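PDB 2B9W: putative aminooxidase, which binds FAD and probably isomerises the double bonds of a fatty acid, within a fold shared with the flavin-containing amine oxidoreductases. Local coordinates for residues His31-Leu36 with Leu216-Glu221; Ser274-Gln279 with Pro372-Glu377; Asp284-Lys289 with Glu360-Glu365. One frame throughout, in Å; residues are numbered along the deposited sequence.

Contact 1. Residues His31-Leu36 with Leu216-Glu221; sequences HDYTIL and LEHPAE
The ring of His-218 turns its edge to one face of the Tyr-33 ring, a T-shaped pair with centroids 5.1 Å apart and planes at 81°. In the FAD-binding Rossmann-type domain this joins strand 33-36, outermost in the parallel sheet, to the loop after helix 205-215. The other ring, that of His-31, takes Glu-217 at its edge: ND1 donates in the ring plane to the syn lone pair of OE1, 2.6 Å away. Glu-217 gets there fully extended, with CG anti to the backbone N (chi1 176°), and its CG also lies over one face of the His-218 ring. NE2 of His-218 donates to His-31 O at 2.8 Å, rather bent at 130°. Tyr-33 OH accepts from His-218 N at 3.1 Å and is hydrogen-bonded to OE1 of Glu-26 on helix 16-27, an oxygen that Glu-217 N also hydrogen-bonds. Farther along the strand, Ile-35 and Leu-216 cross at about a right angle, their CD1 methyls pressed to 3.5 Å. Leu-36 touches the FAD and forms a single backbone bridge with Glu-221, whose N donates to Ile-35 O at 2.9 Å, while a water accepts from Ile-35 N and donates to His-218 O.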
ATOM      1  N   HIS A  31      -3.670 -19.638 -19.831  1.00 43.84           N
ATOM      2  CA  HIS A  31      -2.454 -20.377 -19.467  1.00 44.80           C
ATOM      3  C   HIS A  31      -1.169 -19.867 -20.093  1.00 44.54           C
ATOM      4  O   HIS A  31      -0.086 -20.370 -19.767  1.00 44.80           O
ATOM      5  CB  HIS A  31      -2.640 -21.869 -19.779  1.00 45.24           C
ATOM      6  CG  HIS A  31      -3.770 -22.494 -19.022  1.00 47.20           C
ATOM      7  ND1 HIS A  31      -3.650 -22.897 -17.710  1.00 48.10           N
ATOM      8  CD2 HIS A  31      -5.051 -22.762 -19.382  1.00 50.02           C
ATOM      9  CE1 HIS A  31      -4.805 -23.384 -17.292  1.00 51.14           C
ATOM     10  NE2 HIS A  31      -5.673 -23.318 -18.288  1.00 50.78           N
ATOM     11  N   ASP A  32      -1.251 -18.867 -20.965  1.00 44.50           N
ATOM     12  CA  ASP A  32      -0.047 -18.360 -21.637  1.00 44.29           C
ATOM     13  C   ASP A  32       0.306 -16.958 -21.139  1.00 43.69           C
ATOM     14  O   ASP A  32       0.389 -15.996 -21.917  1.00 44.98           O
ATOM     15  CB  ASP A  32      -0.244 -18.389 -23.158  1.00 45.38           C
ATOM     16  CG  ASP A  32       1.058 -18.195 -23.945  1.00 46.62           C
ATOM     17  OD1 ASP A  32       2.105 -17.847 -23.358  1.00 48.63           O
ATOM     18  OD2 ASP A  32       1.020 -18.366 -25.190  1.00 50.53           O
ATOM     19  N   TYR A  33       0.531 -16.843 -19.836  1.00 41.75           N
ATOM     20  CA  TYR A  33       1.012 -15.585 -19.257  1.00 40.22           C
ATOM     21  C   TYR A  33       2.486 -15.693 -18.863  1.00 39.46           C
ATOM     22  O   TYR A  33       2.992 -16.794 -18.591  1.00 39.51           O
ATOM     23  CB  TYR A  33       0.176 -15.194 -18.039  1.00 39.69           C
ATOM     24  CG  TYR A  33       0.286 -16.197 -16.914  1.00 38.65           C
ATOM     25  CD1 TYR A  33       1.291 -16.090 -15.952  1.00 38.43           C
ATOM     26  CD2 TYR A  33      -0.584 -17.267 -16.840  1.00 38.02           C
ATOM     27  CE1 TYR A  33       1.396 -17.020 -14.913  1.00 38.04           C
ATOM     28  CE2 TYR A  33      -0.481 -18.209 -15.821  1.00 39.22           C
ATOM     29  CZ  TYR A  33       0.522 -18.078 -14.862  1.00 38.22           C
ATOM     30  OH  TYR A  33       0.617 -19.014 -13.874  1.00 36.65           O
ATOM     31  N   THR A  34       3.148 -14.547 -18.803  1.00 38.16           N
ATOM     32  CA  THR A  34       4.499 -14.440 -18.306  1.00 38.67           C
ATOM     33  C   THR A  34       4.555 -13.247 -17.374  1.00 37.17           C
ATOM     34  O   THR A  34       4.046 -12.171 -17.711  1.00 37.02           O
ATOM     35  CB  THR A  34       5.484 -14.242 -19.458  1.00 39.46           C
ATOM     36  OG1 THR A  34       5.352 -15.349 -20.347  1.00 42.88           O
ATOM     37  CG2 THR A  34       6.920 -14.190 -18.960  1.00 40.48           C
ATOM     38  N   ILE A  35       5.120 -13.456 -16.189  1.00 35.42           N
ATOM     39  CA  ILE A  35       5.335 -12.384 -15.239  1.00 34.72           C
ATOM     40  C   ILE A  35       6.785 -11.967 -15.298  1.00 35.43           C
ATOM     41  O   ILE A  35       7.697 -12.811 -15.186  1.00 35.31           O
ATOM     42  CB  ILE A  35       4.961 -12.792 -13.797  1.00 34.31           C
ATOM     43  CG1 ILE A  35       3.533 -13.324 -13.754  1.00 32.26           C
ATOM     44  CG2 ILE A  35       5.167 -11.594 -12.870  1.00 33.34           C
ATOM     45  CD1 ILE A  35       3.136 -14.043 -12.443  1.00 33.97           C
ATOM     46  N   LEU A  36       7.011 -10.675 -15.513  1.00 35.78           N
ATOM     47  CA  LEU A  36       8.374 -10.160 -15.654  1.00 36.01           C
ATOM     48  C   LEU A  36       8.688  -9.255 -14.470  1.00 35.84           C
ATOM     49  O   LEU A  36       8.033  -8.224 -14.279  1.00 36.24           O
ATOM     50  CB  LEU A  36       8.520  -9.395 -16.966  1.00 36.12           C
ATOM     51  CG  LEU A  36       8.099 -10.095 -18.280  1.00 38.14           C
ATOM     52  CD1 LEU A  36       8.196  -9.090 -19.465  1.00 37.06           C
ATOM     53  CD2 LEU A  36       8.916 -11.345 -18.569  1.00 36.51           C
ATOM     54  N   LEU A 216       2.187 -21.100  -9.196  1.00 34.01           N
ATOM     55  CA  LEU A 216       1.758 -20.685 -10.533  1.00 34.79           C
ATOM     56  C   LEU A 216       2.279 -21.671 -11.571  1.00 35.49           C
ATOM     57  O   LEU A 216       3.352 -22.265 -11.418  1.00 35.03           O
ATOM     58  CB  LEU A 216       2.235 -19.282 -10.878  1.00 34.45           C
ATOM     59  CG  LEU A 216       1.622 -18.106 -10.077  1.00 34.47           C
ATOM     60  CD1 LEU A 216       2.251 -16.785 -10.517  1.00 33.31           C
ATOM     61  CD2 LEU A 216       0.052 -18.068 -10.109  1.00 34.01           C
ATOM     62  N   GLU A 217       1.483 -21.866 -12.608  1.00 36.05           N
ATOM     63  CA  GLU A 217       1.909 -22.633 -13.745  1.00 37.65           C
ATOM     64  C   GLU A 217       3.159 -21.990 -14.342  1.00 36.55           C
ATOM     65  O   GLU A 217       4.061 -22.686 -14.781  1.00 36.59           O
ATOM     66  CB  GLU A 217       0.752 -22.690 -14.733  1.00 38.45           C
ATOM     67  CG  GLU A 217       1.022 -23.369 -16.025  1.00 42.69           C
ATOM     68  CD  GLU A 217      -0.230 -23.350 -16.938  1.00 49.86           C
ATOM     69  OE1 GLU A 217      -1.371 -23.079 -16.422  1.00 49.32           O
ATOM     70  OE2 GLU A 217      -0.045 -23.607 -18.166  1.00 54.13           O
ATOM     71  N   HIS A 218       3.230 -20.659 -14.340  1.00 36.16           N
ATOM     72  CA  HIS A 218       4.433 -19.943 -14.783  1.00 36.04           C
ATOM     73  C   HIS A 218       4.972 -18.992 -13.717  1.00 35.71           C
ATOM     74  O   HIS A 218       4.671 -17.806 -13.746  1.00 35.95           O
ATOM     75  CB  HIS A 218       4.167 -19.168 -16.082  1.00 36.74           C
ATOM     76  CG  HIS A 218       3.598 -20.025 -17.173  1.00 38.52           C
ATOM     77  ND1 HIS A 218       4.352 -20.950 -17.858  1.00 39.76           N
ATOM     78  CD2 HIS A 218       2.343 -20.125 -17.663  1.00 39.36           C
ATOM     79  CE1 HIS A 218       3.584 -21.592 -18.717  1.00 41.06           C
ATOM     80  NE2 HIS A 218       2.361 -21.102 -18.625  1.00 41.15           N
ATOM     81  N   PRO A 219       5.818 -19.494 -12.786  1.00 35.42           N
ATOM     82  CA  PRO A 219       6.442 -18.583 -11.819  1.00 34.87           C
ATOM     83  C   PRO A 219       7.165 -17.439 -12.520  1.00 34.71           C
ATOM     84  O   PRO A 219       7.628 -17.622 -13.651  1.00 33.61           O
ATOM     85  CB  PRO A 219       7.448 -19.478 -11.094  1.00 34.95           C
ATOM     86  CG  PRO A 219       6.811 -20.867 -11.140  1.00 35.25           C
ATOM     87  CD  PRO A 219       6.235 -20.893 -12.574  1.00 34.96           C
ATOM     88  N   ALA A 220       7.276 -16.280 -11.854  1.00 34.05           N
ATOM     89  CA  ALA A 220       7.911 -15.088 -12.427  1.00 34.35           C
ATOM     90  C   ALA A 220       9.328 -15.293 -12.972  1.00 34.96           C
ATOM     91  O   ALA A 220      10.147 -15.996 -12.352  1.00 34.05           O
ATOM     92  CB  ALA A 220       7.939 -13.923 -11.387  1.00 33.09           C
ATOM     93  N   GLU A 221       9.616 -14.643 -14.105  1.00 35.97           N
ATOM     94  CA  GLU A 221      10.977 -14.493 -14.579  1.00 37.63           C
ATOM     95  C   GLU A 221      11.539 -13.317 -13.856  1.00 37.27           C
ATOM     96  O   GLU A 221      10.929 -12.249 -13.841  1.00 37.55           O
ATOM     97  CB  GLU A 221      11.048 -14.197 -16.080  1.00 38.58           C
ATOM     98  CG  GLU A 221      10.399 -15.219 -16.964  1.00 43.44           C
ATOM     99  CD  GLU A 221      10.596 -14.894 -18.447  1.00 49.16           C
ATOM    100  OE1 GLU A 221      11.636 -14.259 -18.798  1.00 52.78           O
ATOM    101  OE2 GLU A 221       9.703 -15.270 -19.251  1.00 54.86           O
TER
HETATM  102  O   HOH W   1       5.842 -16.021 -15.611  1.00 39.56           O

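Contact 2. Residues Ser274-Gln279 with Pro372-Glu377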
ATOM      1  N   SER A 274       1.574  11.427 -15.848  1.00 40.96           N
ATOM      2  CA  SER A 274       2.418  12.505 -15.321  1.00 41.00           C
ATOM      3  C   SER A 274       1.849  13.208 -14.097  1.00 40.00           C
ATOM      4  O   SER A 274       2.576  13.956 -13.441  1.00 40.41           O
ATOM      5  CB  SER A 274       2.671  13.588 -16.387  1.00 41.14           C
ATOM      6  OG  SER A 274       3.580  13.093 -17.346  1.00 44.01           O
ATOM      7  N   LYS A 275       0.561  13.025 -13.834  1.00 39.29           N
ATOM      8  CA  LYS A 275      -0.098  13.643 -12.683  1.00 39.27           C
ATOM      9  C   LYS A 275       0.062  12.815 -11.369  1.00 38.35           C
ATOM     10  O   LYS A 275      -0.312  13.254 -10.282  1.00 38.32           O
ATOM     11  CB  LYS A 275      -1.589  13.778 -12.970  1.00 39.20           C
ATOM     12  CG  LYS A 275      -1.945  14.696 -14.166  1.00 40.74           C
ATOM     13  CD  LYS A 275      -3.445  14.640 -14.463  1.00 42.56           C
ATOM     14  CE  LYS A 275      -3.865  15.489 -15.685  1.00 43.55           C
ATOM     15  NZ  LYS A 275      -3.275  16.857 -15.701  1.00 44.78           N
ATOM     16  N   ILE A 276       0.553  11.599 -11.502  1.00 37.92           N
ATOM     17  CA  ILE A 276       0.675  10.687 -10.358  1.00 36.64           C
ATOM     18  C   ILE A 276       1.688  11.236  -9.404  1.00 35.66           C
ATOM     19  O   ILE A 276       2.799  11.611  -9.798  1.00 34.67           O
ATOM     20  CB  ILE A 276       1.081   9.262 -10.797  1.00 36.61           C
ATOM     21  CG1 ILE A 276      -0.052   8.679 -11.636  1.00 36.30           C
ATOM     22  CG2 ILE A 276       1.419   8.393  -9.554  1.00 33.60           C
ATOM     23  CD1 ILE A 276       0.317   7.402 -12.406  1.00 36.83           C
ATOM     24  N   ILE A 277       1.292  11.303  -8.140  1.00 35.35           N
ATOM     25  CA  ILE A 277       2.211  11.676  -7.063  1.00 35.35           C
ATOM     26  C   ILE A 277       2.351  10.497  -6.096  1.00 35.78           C
ATOM     27  O   ILE A 277       1.532   9.580  -6.090  1.00 34.99           O
ATOM     28  CB  ILE A 277       1.712  12.937  -6.316  1.00 35.93           C
ATOM     29  CG1 ILE A 277       0.259  12.766  -5.870  1.00 35.34           C
ATOM     30  CG2 ILE A 277       1.828  14.186  -7.241  1.00 36.97           C
ATOM     31  CD1 ILE A 277      -0.354  14.024  -5.176  1.00 35.64           C
ATOM     32  N   HIS A 278       3.409  10.515  -5.299  1.00 36.13           N
ATOM     33  CA  HIS A 278       3.663   9.391  -4.411  1.00 36.01           C
ATOM     34  C   HIS A 278       4.332   9.860  -3.146  1.00 35.25           C
ATOM     35  O   HIS A 278       4.701  11.044  -3.012  1.00 34.28           O
ATOM     36  CB  HIS A 278       4.521   8.353  -5.120  1.00 36.26           C
ATOM     37  CG  HIS A 278       5.928   8.798  -5.353  1.00 38.33           C
ATOM     38  ND1 HIS A 278       6.312   9.495  -6.478  1.00 40.90           N
ATOM     39  CD2 HIS A 278       7.049   8.627  -4.611  1.00 40.66           C
ATOM     40  CE1 HIS A 278       7.610   9.748  -6.410  1.00 42.42           C
ATOM     41  NE2 HIS A 278       8.079   9.243  -5.283  1.00 41.38           N
ATOM     42  N   GLN A 279       4.484   8.909  -2.220  1.00 34.02           N
ATOM     43  CA  GLN A 279       4.976   9.170  -0.889  1.00 33.39           C
ATOM     44  C   GLN A 279       6.391   8.611  -0.814  1.00 33.55           C
ATOM     45  O   GLN A 279       6.699   7.591  -1.425  1.00 33.71           O
ATOM     46  CB  GLN A 279       4.068   8.483   0.148  1.00 33.09           C
ATOM     47  CG  GLN A 279       2.644   8.970   0.136  1.00 32.75           C
ATOM     48  CD  GLN A 279       2.574  10.415   0.558  1.00 37.07           C
ATOM     49  OE1 GLN A 279       2.512  11.299  -0.288  1.00 36.67           O
ATOM     50  NE2 GLN A 279       2.673  10.667   1.863  1.00 32.57           N
ATOM     51  N   PRO A 372       1.219   5.521  -4.656  1.00 33.35           N
ATOM     52  CA  PRO A 372       0.972   6.361  -5.815  1.00 34.17           C
ATOM     53  C   PRO A 372      -0.507   6.783  -5.793  1.00 33.62           C
ATOM     54  O   PRO A 372      -1.388   5.944  -5.569  1.00 33.98           O
ATOM     55  CB  PRO A 372       1.303   5.442  -7.017  1.00 34.11           C
ATOM     56  CG  PRO A 372       1.079   4.015  -6.465  1.00 34.72           C
ATOM     57  CD  PRO A 372       1.594   4.143  -5.022  1.00 33.54           C
ATOM     58  N   HIS A 373      -0.770   8.070  -5.983  1.00 33.13           N
ATOM     59  CA  HIS A 373      -2.144   8.558  -6.059  1.00 33.78           C
ATOM     60  C   HIS A 373      -2.204   9.860  -6.870  1.00 34.43           C
ATOM     61  O   HIS A 373      -1.201  10.264  -7.468  1.00 33.80           O
ATOM     62  CB  HIS A 373      -2.727   8.749  -4.656  1.00 34.33           C
ATOM     63  CG  HIS A 373      -1.990   9.744  -3.826  1.00 34.00           C
ATOM     64  ND1 HIS A 373      -0.757   9.484  -3.273  1.00 33.68           N
ATOM     65  CD2 HIS A 373      -2.320  10.999  -3.438  1.00 36.87           C
ATOM     66  CE1 HIS A 373      -0.356  10.540  -2.586  1.00 35.25           C
ATOM     67  NE2 HIS A 373      -1.286  11.474  -2.670  1.00 33.91           N
ATOM     68  N   VAL A 374      -3.388  10.460  -6.929  1.00 35.20           N
ATOM     69  CA  VAL A 374      -3.542  11.799  -7.492  1.00 36.02           C
ATOM     70  C   VAL A 374      -4.234  12.754  -6.516  1.00 36.73           C
ATOM     71  O   VAL A 374      -4.976  12.351  -5.592  1.00 37.28           O
ATOM     72  CB  VAL A 374      -4.248  11.789  -8.876  1.00 36.05           C
ATOM     73  CG1 VAL A 374      -3.418  10.980  -9.899  1.00 36.55           C
ATOM     74  CG2 VAL A 374      -5.683  11.272  -8.785  1.00 35.28           C
ATOM     75  N   SER A 375      -3.931  14.037  -6.716  1.00 37.52           N
ATOM     76  CA  SER A 375      -4.495  15.123  -5.921  1.00 37.04           C
ATOM     77  C   SER A 375      -6.005  15.143  -6.011  1.00 36.92           C
ATOM     78  O   SER A 375      -6.622  14.612  -6.948  1.00 36.72           O
ATOM     79  CB  SER A 375      -3.935  16.468  -6.421  1.00 37.57           C
ATOM     80  OG  SER A 375      -4.501  16.735  -7.690  1.00 37.41           O
ATOM     81  N   SER A 376      -6.618  15.779  -5.027  1.00 37.68           N
ATOM     82  CA  SER A 376      -8.058  16.027  -5.041  1.00 37.29           C
ATOM     83  C   SER A 376      -8.489  16.724  -6.352  1.00 38.32           C
ATOM     84  O   SER A 376      -9.475  16.344  -6.943  1.00 37.42           O
ATOM     85  CB  SER A 376      -8.445  16.914  -3.854  1.00 36.90           C
ATOM     86  OG  SER A 376      -9.836  17.127  -3.823  1.00 35.46           O
ATOM     87  N   GLU A 377      -7.743  17.743  -6.776  1.00 40.18           N
ATOM     88  CA  GLU A 377      -8.070  18.470  -8.017  1.00 41.57           C
ATOM     89  C   GLU A 377      -8.088  17.504  -9.224  1.00 40.98           C
ATOM     90  O   GLU A 377      -9.059  17.453  -9.997  1.00 40.28           O
ATOM     91  CB  GLU A 377      -7.073  19.605  -8.235  1.00 43.11           C
ATOM     92  CG  GLU A 377      -7.282  20.424  -9.539  1.00 48.74           C
ATOM     93  CD  GLU A 377      -6.399  21.666  -9.598  1.00 55.63           C
ATOM     94  OE1 GLU A 377      -6.895  22.766  -9.222  1.00 61.98           O
ATOM     95  OE2 GLU A 377      -5.213  21.544  -9.994  1.00 58.43           O
TER
HETATM   96  O   HOH W   2      -2.065  14.804  -8.844  1.00 34.56           O
HETATM   97  O   HOH W   3       0.283  13.524  -0.590  1.00 57.73           O
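Two backbone bonds hold Ile-277 against His-373 as an antiparallel hydrogen-bonded pair: Ile-277 N donates to His-373 O and His-373 N to Ile-277 O, each at 2.8 Å and nearly straight. CA-H...O contacts flank them, the shorter running 3.3 Å from Pro-372 CA to Ile-277 O. The main side-chain contact is CH-pi: Ile-277 CG1 sits over one face of the His-373 ring, 3.9 Å from its centroid. Both residues place their gamma branch between backbone N and carbonyl carbon (chi1 52° and 61°), bringing the isoleucine arm across the imidazole. Apolar packing is lighter; Ile-276 CG2 lies alongside Pro-372 CB at 3.9 Å. One water donates to Lys-275 O and accepts from Ser-375 N, bridging the two segments beyond the paired residues; another, in the ring plane of His-373, lies within hydrogen-bonding distance of Gln-279 OE1 and weakly contacts NE2. The stronger polar partners are Asn-332 for Gln-279 OE1 and Phe-371 O for His-373 ND1. The contact lies at one end of the pairing of 277-288 with 359-373, the outermost strand of the mixed sheet; Ser-375 OG caps Asp-378 N of helix 376-380, and Trp-383 of helix 383-389 packs on Ile-276 and Val-374.

Contact 3. Residues Asp284-Lys289 with Glu360-Glu365; sequences DACLVK and EKIIEE
Asp-284 and Glu-365 run side by side, their carboxylate planes 82° apart, and Asp-284 OD1 comes within 2.5 Å of Glu-365 OE2. Oxygens this close suggest that one acid keeps a proton; Arg-345, salt-bridged to the same OE2, probably eases the remaining charge. Glu-365 reaches this spot as an extended chain, CG anti to the backbone N (chi1 -176°). At the other end Lys-289 bends at chi3 and chi4 and crosses Glu-360 at about a right angle; its NZ meets OE2 on the anti side, well out of the carboxylate plane, in a 2.7 Å salt bridge. Leu-287 lies alongside the start of Lys-361 and crosses Ile-363, CD1 to CG2 4.0 Å. Ile-363 holds CG1 between its backbone N and carbonyl carbon (chi1 78°), within 4.1 Å of Ala-285 CB. The strands pair antiparallel, and at the Glu-360 end a classic beta bulge sets Glu-360 and Lys-361 opposite Leu-287, both their N atoms donating to Leu-287 O, at 2.7 and 3.2 Å. Ile-363 is the extra residue of a second bulge. Strand 325-330 flanks 284-288, helix 341-354 packs on the face of Asp-284, Cys-286 and Ile-362, and Tyr-51 of strand 50-51 touches Leu-287 and Ile-363.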
ATOM      1  N   ASP A 284      13.467   2.126   8.878  1.00 28.87           N
ATOM      2  CA  ASP A 284      14.774   1.776   9.392  1.00 29.80           C
ATOM      3  C   ASP A 284      14.648   0.573  10.319  1.00 29.48           C
ATOM      4  O   ASP A 284      13.850   0.590  11.252  1.00 29.02           O
ATOM      5  CB  ASP A 284      15.399   2.953  10.136  1.00 29.34           C
ATOM      6  CG  ASP A 284      15.882   4.049   9.194  1.00 31.54           C
ATOM      7  OD1 ASP A 284      17.106   4.106   8.943  1.00 34.86           O
ATOM      8  OD2 ASP A 284      15.055   4.857   8.733  1.00 30.95           O
ATOM      9  N   ALA A 285      15.434  -0.450  10.006  1.00 28.87           N
ATOM     10  CA  ALA A 285      15.548  -1.678  10.784  1.00 29.28           C
ATOM     11  C   ALA A 285      16.652  -1.479  11.839  1.00 29.68           C
ATOM     12  O   ALA A 285      17.851  -1.436  11.522  1.00 29.87           O
ATOM     13  CB  ALA A 285      15.844  -2.861   9.865  1.00 28.86           C
ATOM     14  N   CYS A 286      16.222  -1.341  13.084  1.00 29.22           N
ATOM     15  CA  CYS A 286      17.099  -0.939  14.189  1.00 30.23           C
ATOM     16  C   CYS A 286      17.308  -1.997  15.234  1.00 29.95           C
ATOM     17  O   CYS A 286      16.405  -2.776  15.538  1.00 29.86           O
ATOM     18  CB  CYS A 286      16.532   0.279  14.930  1.00 30.33           C
ATOM     19  SG  CYS A 286      16.180   1.696  13.908  1.00 31.72           S
ATOM     20  N   LEU A 287      18.533  -2.040  15.753  1.00 30.28           N
ATOM     21  CA  LEU A 287      18.806  -2.712  17.018  1.00 30.71           C
ATOM     22  C   LEU A 287      18.823  -1.624  18.071  1.00 31.14           C
ATOM     23  O   LEU A 287      19.463  -0.583  17.867  1.00 30.02           O
ATOM     24  CB  LEU A 287      20.151  -3.437  16.979  1.00 30.65           C
ATOM     25  CG  LEU A 287      20.266  -4.536  15.924  1.00 31.12           C
ATOM     26  CD1 LEU A 287      21.780  -5.013  15.854  1.00 30.82           C
ATOM     27  CD2 LEU A 287      19.252  -5.700  16.232  1.00 31.22           C
ATOM     28  N   VAL A 288      18.152  -1.871  19.196  1.00 31.61           N
ATOM     29  CA  VAL A 288      17.971  -0.849  20.234  1.00 32.11           C
ATOM     30  C   VAL A 288      18.343  -1.380  21.612  1.00 33.44           C
ATOM     31  O   VAL A 288      18.262  -2.593  21.860  1.00 33.82           O
ATOM     32  CB  VAL A 288      16.492  -0.291  20.270  1.00 32.29           C
ATOM     33  CG1 VAL A 288      16.051   0.260  18.883  1.00 31.19           C
ATOM     34  CG2 VAL A 288      15.471  -1.332  20.798  1.00 30.40           C
ATOM     35  N   LYS A 289      18.748  -0.477  22.502  1.00 34.41           N
ATOM     36  CA  LYS A 289      18.837  -0.779  23.950  1.00 35.42           C
ATOM     37  C   LYS A 289      17.555  -0.326  24.646  1.00 35.23           C
ATOM     38  O   LYS A 289      16.758   0.433  24.085  1.00 35.20           O
ATOM     39  CB  LYS A 289      20.029  -0.070  24.592  1.00 36.44           C
ATOM     40  CG  LYS A 289      21.337  -0.270  23.872  1.00 41.06           C
ATOM     41  CD  LYS A 289      22.536   0.166  24.747  1.00 46.67           C
ATOM     42  CE  LYS A 289      23.723   0.722  23.940  1.00 51.97           C
ATOM     43  NZ  LYS A 289      24.528  -0.311  23.212  1.00 53.53           N
ATOM     44  N   GLU A 360      21.121   1.335  18.813  1.00 35.71           N
ATOM     45  CA  GLU A 360      22.489   0.821  18.819  1.00 37.31           C
ATOM     46  C   GLU A 360      23.008   0.685  17.394  1.00 36.83           C
ATOM     47  O   GLU A 360      24.216   0.749  17.148  1.00 37.77           O
ATOM     48  CB  GLU A 360      22.577  -0.601  19.430  1.00 37.89           C
ATOM     49  CG  GLU A 360      22.041  -0.774  20.787  1.00 42.84           C
ATOM     50  CD  GLU A 360      22.329  -2.172  21.377  1.00 47.70           C
ATOM     51  OE1 GLU A 360      21.428  -3.056  21.342  1.00 48.22           O
ATOM     52  OE2 GLU A 360      23.452  -2.372  21.892  1.00 48.58           O
ATOM     53  N   LYS A 361      22.114   0.436  16.452  1.00 36.54           N
ATOM     54  CA  LYS A 361      22.540   0.100  15.093  1.00 35.78           C
ATOM     55  C   LYS A 361      21.353   0.141  14.154  1.00 34.52           C
ATOM     56  O   LYS A 361      20.290  -0.372  14.493  1.00 33.36           O
ATOM     57  CB  LYS A 361      23.124  -1.332  15.058  1.00 35.91           C
ATOM     58  CG  LYS A 361      23.841  -1.696  13.750  1.00 37.98           C
ATOM     59  CD  LYS A 361      25.235  -1.163  13.739  1.00 41.52           C
ATOM     60  CE  LYS A 361      26.143  -2.051  14.617  1.00 43.84           C
ATOM     61  NZ  LYS A 361      27.496  -1.518  14.657  1.00 49.61           N
ATOM     62  N   ILE A 362      21.552   0.753  12.991  1.00 33.13           N
ATOM     63  CA  ILE A 362      20.641   0.632  11.874  1.00 32.87           C
ATOM     64  C   ILE A 362      21.239  -0.363  10.884  1.00 32.74           C
ATOM     65  O   ILE A 362      22.306  -0.118  10.282  1.00 32.20           O
ATOM     66  CB  ILE A 362      20.352   1.982  11.228  1.00 32.80           C
ATOM     67  CG1 ILE A 362      19.763   2.941  12.290  1.00 33.92           C
ATOM     68  CG2 ILE A 362      19.406   1.811  10.065  1.00 31.62           C
ATOM     69  CD1 ILE A 362      19.617   4.398  11.841  1.00 32.14           C
ATOM     70  N   ILE A 363      20.596  -1.522  10.772  1.00 33.58           N
ATOM     71  CA  ILE A 363      21.142  -2.593   9.925  1.00 35.10           C
ATOM     72  C   ILE A 363      20.617  -2.503   8.496  1.00 34.82           C
ATOM     73  O   ILE A 363      21.229  -3.025   7.570  1.00 35.05           O
ATOM     74  CB  ILE A 363      20.939  -4.032  10.522  1.00 35.93           C
ATOM     75  CG1 ILE A 363      19.520  -4.557  10.328  1.00 37.99           C
ATOM     76  CG2 ILE A 363      21.357  -4.089  12.014  1.00 35.69           C
ATOM     77  CD1 ILE A 363      19.419  -6.094  10.442  1.00 38.48           C
ATOM     78  N   GLU A 364      19.481  -1.838   8.316  1.00 34.54           N
ATOM     79  CA  GLU A 364      18.868  -1.704   6.985  1.00 34.90           C
ATOM     80  C   GLU A 364      18.001  -0.448   6.978  1.00 35.16           C
ATOM     81  O   GLU A 364      17.316  -0.130   7.971  1.00 32.88           O
ATOM     82  CB  GLU A 364      18.000  -2.950   6.645  1.00 35.03           C
ATOM     83  CG  GLU A 364      17.538  -2.986   5.197  1.00 36.26           C
ATOM     84  CD  GLU A 364      16.860  -4.210   4.791  1.00 35.18           C
ATOM     85  OE1 GLU A 364      16.749  -5.203   5.592  1.00 33.60           O
ATOM     86  OE2 GLU A 364      16.400  -4.196   3.611  1.00 40.84           O
ATOM     87  N   GLU A 365      18.044   0.271   5.863  1.00 35.59           N
ATOM     88  CA  GLU A 365      17.152   1.429   5.647  1.00 36.78           C
ATOM     89  C   GLU A 365      16.614   1.419   4.230  1.00 37.62           C
ATOM     90  O   GLU A 365      17.351   1.136   3.275  1.00 37.78           O
ATOM     91  CB  GLU A 365      17.907   2.719   5.913  1.00 36.93           C
ATOM     92  CG  GLU A 365      17.074   4.005   5.821  1.00 38.44           C
ATOM     93  CD  GLU A 365      17.928   5.192   6.084  1.00 39.93           C
ATOM     94  OE1 GLU A 365      18.519   5.675   5.094  1.00 40.76           O
ATOM     95  OE2 GLU A 365      18.075   5.619   7.256  1.00 37.96           O
TER

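Contacts 2 and 3 pin the same two antiparallel strands, 277-288 and 359-373, near opposite ends of their pairing in the mixed sheet; their centres lie about 31 Å apart. Along the chain contact 3 is nested inside the loop that contact 2 closes, and strands 295-297, 312-315 and 325-330 and helix 341-354 lie inside the loops closed by both. Contact 1 comes earlier and closes before either opens. It belongs to the separate parallel sheet of 33-36, 9-12, 249-252 and 396-398, with its centre about 30 Å from that of contact 2 and about 37 Å from that of contact 3. Contact 1 thus ties down the parallel sheet, contacts 2 and 3 the mixed one.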